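Lmo0305 protein (PDB 3PJ0) belongs to the beta-eliminating lyase family of pyridoxal-phosphate-dependent enzymes and carries its cofactor covalently bound to a lysine. Local coordinates at residues 281-286 / 293-298. Residues are numbered along the deposited sequence; the frame is centred on the assembly and turned at random.
Sequences KTVPEV and HVYFEN
Lys281 and Tyr295 face each other as an antiparallel hydrogen-bonded pair, and Val283 and His293 form a second one two residues along. Four backbone bonds join the strands; the shortest, from Tyr295 N to Lys281 O (2.8 Å), is almost straight, with an N-H...O angle of 178°. Between the two pairs, Thr282 and Val294 make the non-hydrogen-bonded pair, where the strands come closer and Thr282 CA lies 3.2 Å from His293 O in a CA-H...O contact. Both side chains of this middle pair turn to the buried face, their methyls meeting at 4.2 Å between Thr282 CG2 and Val294 CG2. With Thr282 OG1 between the backbone N and the carbonyl carbon (chi1 68°), the hydroxyl donates to Pro284 O (2.8 Å), tying the end of the strand to the following segment, which begins with a cis peptide bond before Pro284; Asn275 is a further partner of this buried hydroxyl. The other face is looser and partly open to solvent. There Val283 CG2 and the end of the extended Lys281 chain both approach the Tyr295 ring from the same side, at a slant, CG2 3.9 Å from Tyr295 CD1; nearer the backbone, Lys281 CG is 4.0 Å from Tyr295 CB. Lys281 NZ ends 6.0 Å from the ring centroid, at most a weak cation-pi attraction. His293 starts on this face, but its imidazole leads away from Val283, and NE2 is hydrogen-bonded to Glu333. The two strands form a beta hairpin at one edge of a four-stranded antiparallel sheet, with strand 280-283 outermost and strand 291-296 inside. Helix 260-275 covers the Thr282 and Val294 face through Ala271 and Phe274, and strand 329-335 continues the sheet beyond Val294, whose backbone bonds to Phe332.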
loop_
_atom_site.group_PDB
_atom_site.type_symbol
_atom_site.label_atom_id
_atom_site.label_comp_id
_atom_site.label_asym_id
_atom_site.label_seq_id
_atom_site.Cartn_x
_atom_site.Cartn_y
_atom_site.Cartn_z
ATOM N N LYS A 281 31.705 21.649 -7.666
ATOM C CA LYS A 281 30.761 22.629 -7.144
ATOM C C LYS A 281 29.480 21.926 -6.652
ATOM O O LYS A 281 29.230 20.774 -7.004
ATOM C CB LYS A 281 30.382 23.655 -8.214
ATOM C CG LYS A 281 29.433 23.122 -9.326
ATOM C CD LYS A 281 29.131 24.166 -10.420
ATOM C CE LYS A 281 28.165 23.602 -11.478
ATOM N NZ LYS A 281 27.810 24.589 -12.555
ATOM N N THR A 282 28.682 22.614 -5.840
ATOM C CA THR A 282 27.371 22.100 -5.493
ATOM C C THR A 282 26.245 22.941 -6.099
ATOM O O THR A 282 26.431 24.126 -6.430
ATOM C CB THR A 282 27.161 21.968 -3.976
ATOM O OG1 THR A 282 27.107 23.256 -3.342
ATOM C CG2 THR A 282 28.257 21.093 -3.361
ATOM N N VAL A 283 25.077 22.306 -6.261
ATOM C CA VAL A 283 23.877 22.982 -6.679
ATOM C C VAL A 283 22.768 22.577 -5.690
ATOM O O VAL A 283 22.487 21.406 -5.554
ATOM C CB VAL A 283 23.449 22.613 -8.091
ATOM C CG1 VAL A 283 22.146 23.336 -8.441
ATOM C CG2 VAL A 283 24.571 22.912 -9.092
ATOM N N PRO A 284 22.202 23.532 -4.946
ATOM C CA PRO A 284 22.599 24.935 -4.952
ATOM C C PRO A 284 23.998 25.082 -4.325
ATOM O O PRO A 284 24.471 24.178 -3.620
ATOM C CB PRO A 284 21.538 25.616 -4.084
ATOM C CG PRO A 284 20.766 24.565 -3.406
ATOM C CD PRO A 284 21.159 23.234 -3.939
ATOM N N GLU A 285 24.667 26.213 -4.569
ATOM C CA GLU A 285 26.004 26.425 -3.999
ATOM C C GLU A 285 25.968 26.380 -2.473
ATOM O O GLU A 285 26.850 25.774 -1.833
ATOM C CB GLU A 285 26.591 27.755 -4.504
ATOM C CG GLU A 285 27.940 28.127 -3.868
ATOM C CD GLU A 285 28.586 29.381 -4.471
ATOM O OE1 GLU A 285 28.127 29.878 -5.539
ATOM O OE2 GLU A 285 29.579 29.853 -3.866
ATOM N N VAL A 286 24.973 27.060 -1.896
ATOM C CA VAL A 286 24.696 26.970 -0.467
ATOM C C VAL A 286 23.345 26.243 -0.296
ATOM O O VAL A 286 22.293 26.747 -0.735
ATOM C CB VAL A 286 24.682 28.326 0.239
ATOM C CG1 VAL A 286 24.305 28.119 1.729
ATOM C CG2 VAL A 286 26.054 29.018 0.096
ATOM N N HIS A 293 23.231 18.644 -4.731
ATOM C CA HIS A 293 23.871 17.849 -5.770
ATOM C C HIS A 293 25.313 18.330 -5.913
ATOM O O HIS A 293 25.579 19.496 -5.788
ATOM C CB HIS A 293 23.110 18.042 -7.072
ATOM C CG HIS A 293 21.804 17.338 -7.094
ATOM N ND1 HIS A 293 20.978 17.316 -8.198
ATOM C CD2 HIS A 293 21.195 16.588 -6.146
ATOM C CE1 HIS A 293 19.901 16.610 -7.908
ATOM N NE2 HIS A 293 20.033 16.126 -6.683
ATOM N N VAL A 294 26.237 17.406 -6.166
ATOM C CA VAL A 294 27.680 17.704 -6.329
ATOM C C VAL A 294 28.027 17.440 -7.788
ATOM O O VAL A 294 27.747 16.366 -8.303
ATOM C CB VAL A 294 28.525 16.776 -5.418
ATOM C CG1 VAL A 294 30.014 17.008 -5.567
ATOM C CG2 VAL A 294 28.074 16.934 -3.926
ATOM N N TYR A 295 28.623 18.421 -8.445
ATOM C CA TYR A 295 28.950 18.354 -9.858
ATOM C C TYR A 295 30.441 18.414 -10.038
ATOM O O TYR A 295 31.121 19.187 -9.362
ATOM C CB TYR A 295 28.323 19.536 -10.606
ATOM C CG TYR A 295 26.895 19.343 -11.049
ATOM C CD1 TYR A 295 25.836 19.395 -10.132
ATOM C CD2 TYR A 295 26.597 19.129 -12.393
ATOM C CE1 TYR A 295 24.518 19.213 -10.542
ATOM C CE2 TYR A 295 25.277 18.969 -12.824
ATOM C CZ TYR A 295 24.236 19.016 -11.890
ATOM O OH TYR A 295 22.931 18.836 -12.307
ATOM N N PHE A 296 30.932 17.634 -10.995
ATOM C CA PHE A 296 32.339 17.540 -11.286
ATOM C C PHE A 296 32.631 17.918 -12.723
ATOM O O PHE A 296 31.808 17.666 -13.611
ATOM C CB PHE A 296 32.809 16.107 -11.110
ATOM C CG PHE A 296 32.721 15.603 -9.714
ATOM C CD1 PHE A 296 31.547 15.029 -9.251
ATOM C CD2 PHE A 296 33.831 15.662 -8.872
ATOM C CE1 PHE A 296 31.461 14.546 -7.971
ATOM C CE2 PHE A 296 33.762 15.191 -7.575
ATOM C CZ PHE A 296 32.582 14.629 -7.113
ATOM N N GLU A 297 33.821 18.490 -12.935
ATOM C CA GLU A 297 34.292 18.861 -14.269
ATOM C C GLU A 297 35.129 17.742 -14.888
ATOM O O GLU A 297 36.200 17.991 -15.485
ATOM C CB GLU A 297 35.110 20.155 -14.230
ATOM C CG GLU A 297 34.318 21.385 -13.843
ATOM C CD GLU A 297 35.209 22.616 -13.696
ATOM O OE1 GLU A 297 36.337 22.614 -14.227
ATOM O OE2 GLU A 297 34.784 23.596 -13.042
ATOM N N ASN A 298 34.643 16.514 -14.722
ATOM C CA ASN A 298 35.249 15.317 -15.300
ATOM C C ASN A 298 34.172 14.302 -15.565
ATOM O O ASN A 298 33.080 14.379 -15.001
ATOM C CB ASN A 298 36.313 14.737 -14.379
ATOM C CG ASN A 298 37.585 15.556 -14.387
ATOM O OD1 ASN A 298 38.352 15.531 -15.368
ATOM N ND2 ASN A 298 37.824 16.291 -13.306
#